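Local coordinates for protein paenibacillus xanthan lyase (Paenibacillus, PDB 6F2P) that is a xanthan lyase of polysaccharide lyase family 8, probably releasing terminal mannose units from xanthan side chains by elimination, at residues 582-586 / 587-591; 424-427 / 428-432; 136-139 / 140-144. All coordinates share one frame; numbering follows the deposited sequence.

Contact 1. Residues 582-586 / 587-591; sequences SLNSS and ASWKD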
ATOM      1  N   SER A 582       9.500  30.478  -7.543  1.00 20.63           N
ATOM      2  CA  SER A 582       8.089  30.150  -7.393  1.00 21.85           C
ATOM      3  C   SER A 582       7.905  28.833  -6.639  1.00 26.40           C
ATOM      4  O   SER A 582       6.955  28.672  -5.870  1.00 27.47           O
ATOM      5  CB  SER A 582       7.429  30.048  -8.763  1.00 21.94           C
ATOM      6  OG  SER A 582       7.560  31.261  -9.476  1.00 30.21           O
ATOM      7  N   LEU A 583       8.819  27.892  -6.848  1.00 17.78           N
ATOM      8  CA  LEU A 583       8.702  26.597  -6.188  1.00 22.38           C
ATOM      9  C   LEU A 583       9.387  26.608  -4.836  1.00 23.94           C
ATOM     10  O   LEU A 583       8.924  25.956  -3.886  1.00 18.61           O
ATOM     11  CB  LEU A 583       9.290  25.478  -7.045  1.00 17.56           C
ATOM     12  CG  LEU A 583       8.535  25.089  -8.313  1.00 17.87           C
ATOM     13  CD1 LEU A 583       8.877  26.035  -9.472  1.00 17.22           C
ATOM     14  CD2 LEU A 583       8.846  23.646  -8.673  1.00 15.34           C
ATOM     15  N   ASN A 584      10.487  27.355  -4.752  1.00 20.87           N
ATOM     16  CA  ASN A 584      11.318  27.359  -3.554  1.00 23.66           C
ATOM     17  C   ASN A 584      11.904  28.728  -3.281  1.00 21.40           C
ATOM     18  O   ASN A 584      12.732  29.214  -4.046  1.00 23.38           O
ATOM     19  CB  ASN A 584      12.452  26.335  -3.688  1.00 17.48           C
ATOM     20  CG  ASN A 584      13.018  25.930  -2.354  1.00 22.45           C
ATOM     21  OD1 ASN A 584      13.141  26.751  -1.449  1.00 31.67           O
ATOM     22  ND2 ASN A 584      13.354  24.661  -2.213  1.00 24.06           N
ATOM     23  N   SER A 585      11.481  29.346  -2.189  1.00 18.42           N
ATOM     24  CA  SER A 585      11.975  30.672  -1.855  1.00 20.71           C
ATOM     25  C   SER A 585      12.628  30.671  -0.485  1.00 25.66           C
ATOM     26  O   SER A 585      12.762  31.713   0.150  1.00 27.23           O
ATOM     27  CB  SER A 585      10.856  31.713  -1.926  1.00 15.63           C
ATOM     28  OG  SER A 585       9.766  31.362  -1.092  1.00 20.55           O
ATOM     29  N   SER A 586      13.025  29.486  -0.028  1.00 28.23           N
ATOM     30  CA  SER A 586      13.827  29.372   1.185  1.00 26.80           C
ATOM     31  C   SER A 586      15.174  30.036   0.941  1.00 30.13           C
ATOM     32  O   SER A 586      15.592  30.217  -0.214  1.00 26.64           O
ATOM     33  CB  SER A 586      14.034  27.907   1.575  1.00 23.55           C
ATOM     34  OG  SER A 586      14.980  27.281   0.721  1.00 26.84           O
ATOM     35  N   ALA A 587      15.850  30.387   2.033  1.00 32.31           N
ATOM     36  CA  ALA A 587      17.112  31.124   1.970  1.00 29.90           C
ATOM     37  C   ALA A 587      18.187  30.354   1.204  1.00 32.58           C
ATOM     38  O   ALA A 587      18.959  30.934   0.438  1.00 25.27           O
ATOM     39  CB  ALA A 587      17.594  31.461   3.370  1.00 27.87           C
ATOM     40  N   SER A 588      18.223  29.041   1.406  1.00 31.82           N
ATOM     41  CA  SER A 588      19.240  28.212   0.779  1.00 28.41           C
ATOM     42  C   SER A 588      19.004  28.029  -0.707  1.00 29.62           C
ATOM     43  O   SER A 588      19.949  27.862  -1.467  1.00 40.00           O
ATOM     44  CB  SER A 588      19.301  26.838   1.450  1.00 29.92           C
ATOM     45  OG  SER A 588      19.597  26.960   2.826  1.00 31.69           O
ATOM     46  N   TRP A 589      17.752  28.053  -1.136  1.00 30.55           N
ATOM     47  CA  TRP A 589      17.472  27.609  -2.495  1.00 30.26           C
ATOM     48  C   TRP A 589      16.861  28.651  -3.418  1.00 29.93           C
ATOM     49  O   TRP A 589      16.703  28.392  -4.614  1.00 29.02           O
ATOM     50  CB  TRP A 589      16.606  26.352  -2.471  1.00 30.94           C
ATOM     51  CG  TRP A 589      17.343  25.109  -2.045  1.00 35.70           C
ATOM     52  CD1 TRP A 589      17.287  24.498  -0.817  1.00 32.45           C
ATOM     53  CD2 TRP A 589      18.243  24.323  -2.845  1.00 33.14           C
ATOM     54  NE1 TRP A 589      18.091  23.378  -0.808  1.00 38.08           N
ATOM     55  CE2 TRP A 589      18.690  23.246  -2.036  1.00 31.64           C
ATOM     56  CE3 TRP A 589      18.718  24.427  -4.165  1.00 25.16           C
ATOM     57  CZ2 TRP A 589      19.587  22.277  -2.502  1.00 18.51           C
ATOM     58  CZ3 TRP A 589      19.610  23.472  -4.631  1.00 24.98           C
ATOM     59  CH2 TRP A 589      20.037  22.407  -3.798  1.00 32.49           C
ATOM     60  N   LYS A 590      16.520  29.814  -2.869  1.00 26.53           N
ATOM     61  CA  LYS A 590      15.943  30.885  -3.670  1.00 25.57           C
ATOM     62  C   LYS A 590      16.833  31.185  -4.873  1.00 27.30           C
ATOM     63  O   LYS A 590      18.042  31.370  -4.723  1.00 30.68           O
ATOM     64  CB  LYS A 590      15.751  32.137  -2.822  1.00 34.87           C
ATOM     65  CG  LYS A 590      14.856  33.188  -3.452  1.00 41.54           C
ATOM     66  CD  LYS A 590      15.023  34.536  -2.754  1.00 51.87           C
ATOM     67  CE  LYS A 590      16.499  34.913  -2.654  1.00 50.39           C
ATOM     68  NZ  LYS A 590      16.736  36.364  -2.917  1.00 47.39           N
ATOM     69  N   ASP A 591      16.223  31.194  -6.057  1.00 23.42           N
ATOM     70  CA  ASP A 591      16.915  31.395  -7.333  1.00 21.04           C
ATOM     71  C   ASP A 591      15.924  31.968  -8.337  1.00 23.44           C
ATOM     72  O   ASP A 591      14.992  31.285  -8.766  1.00 26.78           O
ATOM     73  CB  ASP A 591      17.490  30.074  -7.859  1.00 24.82           C
ATOM     74  CG  ASP A 591      18.195  30.216  -9.222  1.00 29.92           C
ATOM     75  OD1 ASP A 591      17.881  31.130 -10.022  1.00 27.68           O
ATOM     76  OD2 ASP A 591      19.078  29.381  -9.504  1.00 34.15           O
TER
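Two first torsions bring Asn-584 and Trp-589 together: Asn-584 swings CG to the far side from its own backbone N (chi1 -159°), while Trp-589 turns CG away from its carbonyl carbon (chi1 -73°). The amide therefore lies against the root of the indole rather than over its middle, with Asn-584 CG 3.6 Å from Trp-589 CB and the amide and ring planes inclined 44° to each other. Ser-586 OG lies at the edge of the indole, near its plane, 3.9 Å from Trp-589 CD1. A small hydroxyl suits this place because it can brush the ring edge and still make polar bonds. It donates to Asn-584 OD1 at 2.9 Å, and the same oxygen takes the backbone N of Ser-586 in the carbonyl plane at 3.1 Å. Two donors thus fix how the amide is turned, and its ND2 is directed to Glu-400 OE2. The carbonyl of Ser-586 is gripped twice as well, by Lys-590 N at 2.8 Å, arriving almost end-on, and by Trp-589 N at 3.2 Å, which sits well above the carbonyl plane. A further bond from Trp-589 N to Ser-586 OG is weak. Lys-590 lays its CG beside Ser-585 CA and leads its long chain away, as befits an exposed lysine. Beyond the turn, the indole meets His-288 edge-to-face. Asn-584, with OD1 accepting from the backbone N two residues on, forms an Asx turn, here folding the connection between strands 566-578 and 595-607 of the super-sandwich domain.

Contact 2. Residues 424-427 / 428-432; sequences DHFW and ATVDN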
ATOM      1  N   ASP A 424      16.507  19.640 -16.353  1.00 18.50           N
ATOM      2  CA  ASP A 424      16.645  20.688 -17.363  1.00 18.34           C
ATOM      3  C   ASP A 424      15.531  21.735 -17.171  1.00 20.45           C
ATOM      4  O   ASP A 424      14.989  22.286 -18.130  1.00 18.75           O
ATOM      5  CB  ASP A 424      16.632  20.049 -18.760  1.00 18.83           C
ATOM      6  CG  ASP A 424      16.758  21.056 -19.887  1.00 26.26           C
ATOM      7  OD1 ASP A 424      17.536  22.035 -19.756  1.00 27.16           O
ATOM      8  OD2 ASP A 424      16.053  20.853 -20.907  1.00 25.28           O
ATOM      9  N   HIS A 425      15.187  21.968 -15.905  1.00 16.99           N
ATOM     10  CA  HIS A 425      14.199  22.970 -15.502  1.00 16.97           C
ATOM     11  C   HIS A 425      12.753  22.632 -15.826  1.00 21.05           C
ATOM     12  O   HIS A 425      11.924  23.536 -15.938  1.00 20.41           O
ATOM     13  CB  HIS A 425      14.544  24.356 -16.051  1.00 17.52           C
ATOM     14  CG  HIS A 425      15.948  24.772 -15.760  1.00 20.19           C
ATOM     15  ND1 HIS A 425      16.431  24.913 -14.477  1.00 17.61           N
ATOM     16  CD2 HIS A 425      16.990  25.039 -16.587  1.00 16.23           C
ATOM     17  CE1 HIS A 425      17.704  25.262 -14.523  1.00 20.47           C
ATOM     18  NE2 HIS A 425      18.064  25.347 -15.793  1.00 19.60           N
ATOM     19  N   PHE A 426      12.450  21.342 -15.957  1.00 19.27           N
ATOM     20  CA  PHE A 426      11.063  20.891 -16.060  1.00 16.77           C
ATOM     21  C   PHE A 426      10.152  21.564 -15.012  1.00 18.74           C
ATOM     22  O   PHE A 426       9.140  22.184 -15.358  1.00 20.80           O
ATOM     23  CB  PHE A 426      10.967  19.360 -15.941  1.00 15.82           C
ATOM     24  CG  PHE A 426       9.565  18.860 -15.712  1.00 17.94           C
ATOM     25  CD1 PHE A 426       8.732  18.595 -16.787  1.00 13.62           C
ATOM     26  CD2 PHE A 426       9.071  18.685 -14.422  1.00 14.78           C
ATOM     27  CE1 PHE A 426       7.446  18.168 -16.589  1.00 13.04           C
ATOM     28  CE2 PHE A 426       7.781  18.253 -14.216  1.00 17.08           C
ATOM     29  CZ  PHE A 426       6.966  17.986 -15.305  1.00 18.16           C
ATOM     30  N   TRP A 427      10.528  21.457 -13.740  1.00 14.60           N
ATOM     31  CA  TRP A 427       9.671  21.904 -12.641  1.00 16.37           C
ATOM     32  C   TRP A 427       9.460  23.410 -12.528  1.00 17.35           C
ATOM     33  O   TRP A 427       8.473  23.849 -11.937  1.00 18.64           O
ATOM     34  CB  TRP A 427      10.181  21.365 -11.301  1.00 17.33           C
ATOM     35  CG  TRP A 427       9.883  19.909 -11.096  1.00 15.63           C
ATOM     36  CD1 TRP A 427      10.783  18.882 -11.095  1.00 15.09           C
ATOM     37  CD2 TRP A 427       8.598  19.316 -10.885  1.00 15.72           C
ATOM     38  NE1 TRP A 427      10.139  17.687 -10.878  1.00 16.61           N
ATOM     39  CE2 TRP A 427       8.797  17.925 -10.750  1.00 17.00           C
ATOM     40  CE3 TRP A 427       7.298  19.826 -10.790  1.00 16.43           C
ATOM     41  CZ2 TRP A 427       7.746  17.038 -10.524  1.00 13.60           C
ATOM     42  CZ3 TRP A 427       6.256  18.943 -10.570  1.00 20.30           C
ATOM     43  CH2 TRP A 427       6.488  17.562 -10.437  1.00 14.78           C
ATOM     44  N   ALA A 428      10.375  24.199 -13.080  1.00 15.24           N
ATOM     45  CA  ALA A 428      10.278  25.652 -12.949  1.00 18.12           C
ATOM     46  C   ALA A 428       9.523  26.283 -14.110  1.00 19.95           C
ATOM     47  O   ALA A 428       9.284  27.492 -14.112  1.00 21.62           O
ATOM     48  CB  ALA A 428      11.665  26.280 -12.803  1.00 15.64           C
ATOM     49  N   THR A 429       9.143  25.462 -15.087  1.00 18.98           N
ATOM     50  CA  THR A 429       8.450  25.948 -16.282  1.00 19.27           C
ATOM     51  C   THR A 429       7.082  25.308 -16.507  1.00 24.98           C
ATOM     52  O   THR A 429       6.185  25.959 -17.041  1.00 26.04           O
ATOM     53  CB  THR A 429       9.283  25.718 -17.551  1.00 19.40           C
ATOM     54  OG1 THR A 429       9.778  24.375 -17.549  1.00 19.32           O
ATOM     55  CG2 THR A 429      10.457  26.683 -17.618  1.00 17.30           C
ATOM     56  N   VAL A 430       6.928  24.037 -16.121  1.00 23.60           N
ATOM     57  CA  VAL A 430       5.681  23.298 -16.348  1.00 18.95           C
ATOM     58  C   VAL A 430       4.476  23.970 -15.680  1.00 17.32           C
ATOM     59  O   VAL A 430       4.612  24.641 -14.657  1.00 18.59           O
ATOM     60  CB  VAL A 430       5.788  21.820 -15.866  1.00 20.49           C
ATOM     61  CG1 VAL A 430       5.789  21.743 -14.346  1.00 15.80           C
ATOM     62  CG2 VAL A 430       4.650  20.980 -16.423  1.00 15.41           C
ATOM     63  N   ASP A 431       3.299  23.812 -16.272  1.00 16.16           N
ATOM     64  CA  ASP A 431       2.085  24.295 -15.636  1.00 15.59           C
ATOM     65  C   ASP A 431       1.702  23.342 -14.497  1.00 19.83           C
ATOM     66  O   ASP A 431       1.116  22.277 -14.734  1.00 15.33           O
ATOM     67  CB  ASP A 431       0.950  24.405 -16.652  1.00  9.85           C
ATOM     68  CG  ASP A 431      -0.324  24.955 -16.040  1.00 19.07           C
ATOM     69  OD1 ASP A 431      -0.343  25.170 -14.803  1.00 14.84           O
ATOM     70  OD2 ASP A 431      -1.311  25.162 -16.791  1.00 20.50           O
ATOM     71  N   ASN A 432       2.029  23.731 -13.266  1.00 15.96           N
ATOM     72  CA  ASN A 432       1.762  22.894 -12.097  1.00 13.70           C
ATOM     73  C   ASN A 432       0.282  22.758 -11.755  1.00 14.81           C
ATOM     74  O   ASN A 432      -0.077  22.053 -10.810  1.00 14.14           O
ATOM     75  CB  ASN A 432       2.534  23.395 -10.872  1.00 15.55           C
ATOM     76  CG  ASN A 432       4.000  23.034 -10.926  1.00 19.45           C
ATOM     77  OD1 ASN A 432       4.836  23.844 -11.322  1.00 23.37           O
ATOM     78  ND2 ASN A 432       4.321  21.804 -10.538  1.00 17.87           N
TER
HETATM   79  O   HOH W   1       6.548  25.739 -12.978  1.00 21.81           O
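Phe-426 and Val-430 meet round the short, weakly bonded helical turn at about 426-429, packed within the super-sandwich domain. Phe-426 O is its chief acceptor: Val-430 N reaches it nearly head-on at 3.0 Å, and Thr-429 N joins from above the carbonyl plane at 3.3 Å. His-425 O takes a weak bond from Ala-428 N. Thr-429 OG1 lies 2.8 Å from His-425 O, with Phe-426 O also close by; a threonine suits this turn because its hydroxyl folds back onto the main chain. One water donates to Trp-427 O (2.9 Å) and is 2.8 Å from Val-430 O, though other acceptors compete for its protons. Beyond the segment, Trp-427 NE1 donates to Asp-278 OD2, and His-425 ND1 accepts from Trp-580 NE1. With CG anti to the backbone N (chi1 166°), Phe-426 sets its ring where Val-430 CB stands over one face in a CH-pi contact, 18° off the normal, and where its CE2 lies above the centre of the Trp-427 ring. With a serine in place of Phe-426, Val-430 would probably lose the face it packs on and the Trp-427 ring one of its neighbours. Asn-432 turns its amide nearly coplanar with the indole, ND2 at the ring edge, 3.5 Å from Trp-427 CZ3.

Contact 3. Residues 136-139 / 140-144; sequences DIVA and LMYTE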
ATOM      1  N   ASP A 136      36.227  17.076   9.352  1.00 15.96           N
ATOM      2  CA  ASP A 136      36.833  16.856   8.053  1.00 18.50           C
ATOM      3  C   ASP A 136      38.137  17.633   7.900  1.00 21.82           C
ATOM      4  O   ASP A 136      39.132  17.089   7.422  1.00 23.01           O
ATOM      5  CB  ASP A 136      35.840  17.194   6.941  1.00 20.81           C
ATOM      6  CG  ASP A 136      34.669  16.227   6.900  1.00 23.56           C
ATOM      7  OD1 ASP A 136      34.655  15.270   7.711  1.00 21.88           O
ATOM      8  OD2 ASP A 136      33.775  16.413   6.051  1.00 28.20           O
ATOM      9  N   ILE A 137      38.129  18.897   8.320  1.00 18.20           N
ATOM     10  CA  ILE A 137      39.333  19.708   8.312  1.00 15.04           C
ATOM     11  C   ILE A 137      40.437  19.013   9.088  1.00 17.40           C
ATOM     12  O   ILE A 137      41.523  18.774   8.554  1.00 16.53           O
ATOM     13  CB  ILE A 137      39.089  21.086   8.936  1.00 19.17           C
ATOM     14  CG1 ILE A 137      38.106  21.879   8.078  1.00 17.43           C
ATOM     15  CG2 ILE A 137      40.416  21.851   9.094  1.00 12.87           C
ATOM     16  CD1 ILE A 137      37.529  23.074   8.784  1.00 17.13           C
ATOM     17  N   VAL A 138      40.145  18.675  10.340  1.00 14.56           N
ATOM     18  CA  VAL A 138      41.109  18.002  11.196  1.00 17.36           C
ATOM     19  C   VAL A 138      41.612  16.697  10.576  1.00 18.70           C
ATOM     20  O   VAL A 138      42.778  16.344  10.728  1.00 23.32           O
ATOM     21  CB  VAL A 138      40.529  17.743  12.593  1.00 18.25           C
ATOM     22  CG1 VAL A 138      41.487  16.906  13.431  1.00 11.88           C
ATOM     23  CG2 VAL A 138      40.231  19.073  13.286  1.00 16.08           C
ATOM     24  N   ALA A 139      40.749  15.990   9.860  1.00 15.60           N
ATOM     25  CA  ALA A 139      41.178  14.751   9.221  1.00 18.09           C
ATOM     26  C   ALA A 139      42.277  15.034   8.199  1.00 21.04           C
ATOM     27  O   ALA A 139      43.312  14.365   8.176  1.00 26.63           O
ATOM     28  CB  ALA A 139      39.996  14.035   8.573  1.00 15.44           C
ATOM     29  N   LEU A 140      42.057  16.048   7.373  1.00 17.24           N
ATOM     30  CA  LEU A 140      43.018  16.409   6.342  1.00 18.68           C
ATOM     31  C   LEU A 140      44.309  16.983   6.923  1.00 22.67           C
ATOM     32  O   LEU A 140      45.398  16.699   6.433  1.00 25.04           O
ATOM     33  CB  LEU A 140      42.396  17.429   5.387  1.00 17.12           C
ATOM     34  CG  LEU A 140      41.150  16.985   4.627  1.00 16.27           C
ATOM     35  CD1 LEU A 140      40.563  18.146   3.850  1.00 13.67           C
ATOM     36  CD2 LEU A 140      41.474  15.823   3.693  1.00 14.59           C
ATOM     37  N   MET A 141      44.179  17.792   7.970  1.00 20.34           N
ATOM     38  CA  MET A 141      45.280  18.615   8.448  1.00 15.16           C
ATOM     39  C   MET A 141      46.006  18.007   9.650  1.00 26.83           C
ATOM     40  O   MET A 141      46.928  18.617  10.209  1.00 28.36           O
ATOM     41  CB  MET A 141      44.746  19.995   8.824  1.00 17.13           C
ATOM     42  CG  MET A 141      44.073  20.744   7.686  1.00 20.59           C
ATOM     43  SD  MET A 141      45.231  21.263   6.407  1.00 23.09           S
ATOM     44  CE  MET A 141      46.343  22.279   7.389  1.00 19.58           C
ATOM     45  N   TYR A 142      45.587  16.804  10.028  1.00 25.30           N
ATOM     46  CA  TYR A 142      46.040  16.128  11.243  1.00 22.81           C
ATOM     47  C   TYR A 142      47.551  16.188  11.509  1.00 25.20           C
ATOM     48  O   TYR A 142      47.993  16.615  12.579  1.00 21.54           O
ATOM     49  CB  TYR A 142      45.587  14.670  11.191  1.00 24.39           C
ATOM     50  CG  TYR A 142      45.511  14.002  12.538  1.00 23.39           C
ATOM     51  CD1 TYR A 142      44.402  14.173  13.352  1.00 23.33           C
ATOM     52  CD2 TYR A 142      46.539  13.186  12.991  1.00 22.38           C
ATOM     53  CE1 TYR A 142      44.320  13.554  14.593  1.00 28.28           C
ATOM     54  CE2 TYR A 142      46.467  12.561  14.232  1.00 25.31           C
ATOM     55  CZ  TYR A 142      45.356  12.752  15.028  1.00 29.65           C
ATOM     56  OH  TYR A 142      45.277  12.134  16.259  1.00 38.56           O
ATOM     57  N   THR A 143      48.333  15.754  10.528  1.00 22.41           N
ATOM     58  CA  THR A 143      49.783  15.702  10.660  1.00 23.42           C
ATOM     59  C   THR A 143      50.439  17.087  10.763  1.00 30.91           C
ATOM     60  O   THR A 143      51.615  17.203  11.127  1.00 31.34           O
ATOM     61  CB  THR A 143      50.397  14.961   9.472  1.00 21.93           C
ATOM     62  OG1 THR A 143      50.036  15.634   8.263  1.00 33.59           O
ATOM     63  CG2 THR A 143      49.877  13.545   9.417  1.00 22.31           C
ATOM     64  N   GLU A 144      49.681  18.130  10.437  1.00 24.46           N
ATOM     65  CA  GLU A 144      50.199  19.487  10.482  1.00 22.03           C
ATOM     66  C   GLU A 144      49.775  20.189  11.757  1.00 22.81           C
ATOM     67  O   GLU A 144      50.056  21.373  11.941  1.00 32.49           O
ATOM     68  CB  GLU A 144      49.699  20.280   9.277  1.00 26.30           C
ATOM     69  CG  GLU A 144      50.002  19.616   7.946  1.00 27.64           C
ATOM     70  CD  GLU A 144      51.465  19.710   7.576  1.00 41.56           C
ATOM     71  OE1 GLU A 144      52.185  20.555   8.161  1.00 37.00           O
ATOM     72  OE2 GLU A 144      51.898  18.938   6.695  1.00 53.76           O
TER
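Ile-137 and Met-141, one turn apart on helix 123-141, touch through aliphatic carbons: Ile-137 CG2 lies 4.1 Å from Met-141 CG as the two side chains cross at a slant. The same step is repeated by Val-138 and Tyr-142, where the methyl CG1 of Val-138 approaches Tyr-142 CD1 to 4.0 Å. Tyr-142 gets there because its CG points away from its own N (chi1 -158°), holding the ring out from the side of the helix, its CD1 toward Val-138 CG1 and Val-138 O near the ring plane at one edge. Met-141, by contrast, bends at both of its later torsions and carries its sulfur away from Ile-137, so that toward Ile-137 it is CG that makes the contact, while the flexible side chain also packs on Tyr-84. Branched, apolar Ile-137 and Val-138 suit the buried side of the helix, and Val-138 also touches Tyr-153 and Met-154 of helix 147-160.

Behind these contacts stands the backbone. Leu-140 N donates to Asp-136 O at 3.1 Å, and Met-141 N to Ile-137 O at 2.9 Å, both with the four-residue spacing of an alpha-helix. From Tyr-142 to Glu-144 the chain tightens into a 3-10 segment, in which Glu-144 N reaches Met-141 O at 2.8 Å.

Farther out, Tyr-142 sends OH to Leu-184 O and meets Arg-10 by a cation-pi contact, which helps to set its ring. Asp-136 OD1 is bonded to Tyr-13 OH, and the small Ala-139 side chain lets helix 4-18 come close, at Tyr-13 and Leu-17. Four-residue spacing thus gives way to a 3-10 turn, in a helix of the incomplete alpha/alpha toroid that family 8 polysaccharide lyases have as their N-terminal domain.

Overall arrangement
Along the chain contact 3 comes first, then contact 2 and last contact 1. Contacts 1 and 2 both belong to the super-sandwich domain; their centres are about 15 Å apart and they touch, Leu-583 CD1 packing 3.8 Å from Ala-428 CA. The loop between strands 566-578 and 595-607 thus rests against the short helix 426-429. Contact 3 stands apart on helix 123-141 of the N-terminal alpha-helical domain, its centre about 34 Å from that of contact 1 and about 43 Å from that of contact 2, with nearest atoms about 18 and 28 Å away. Contacts 1 and 2 both reach residues of the N-terminal helical part (His-288, Asp-278), consistent with their lying near where the helical and beta parts meet.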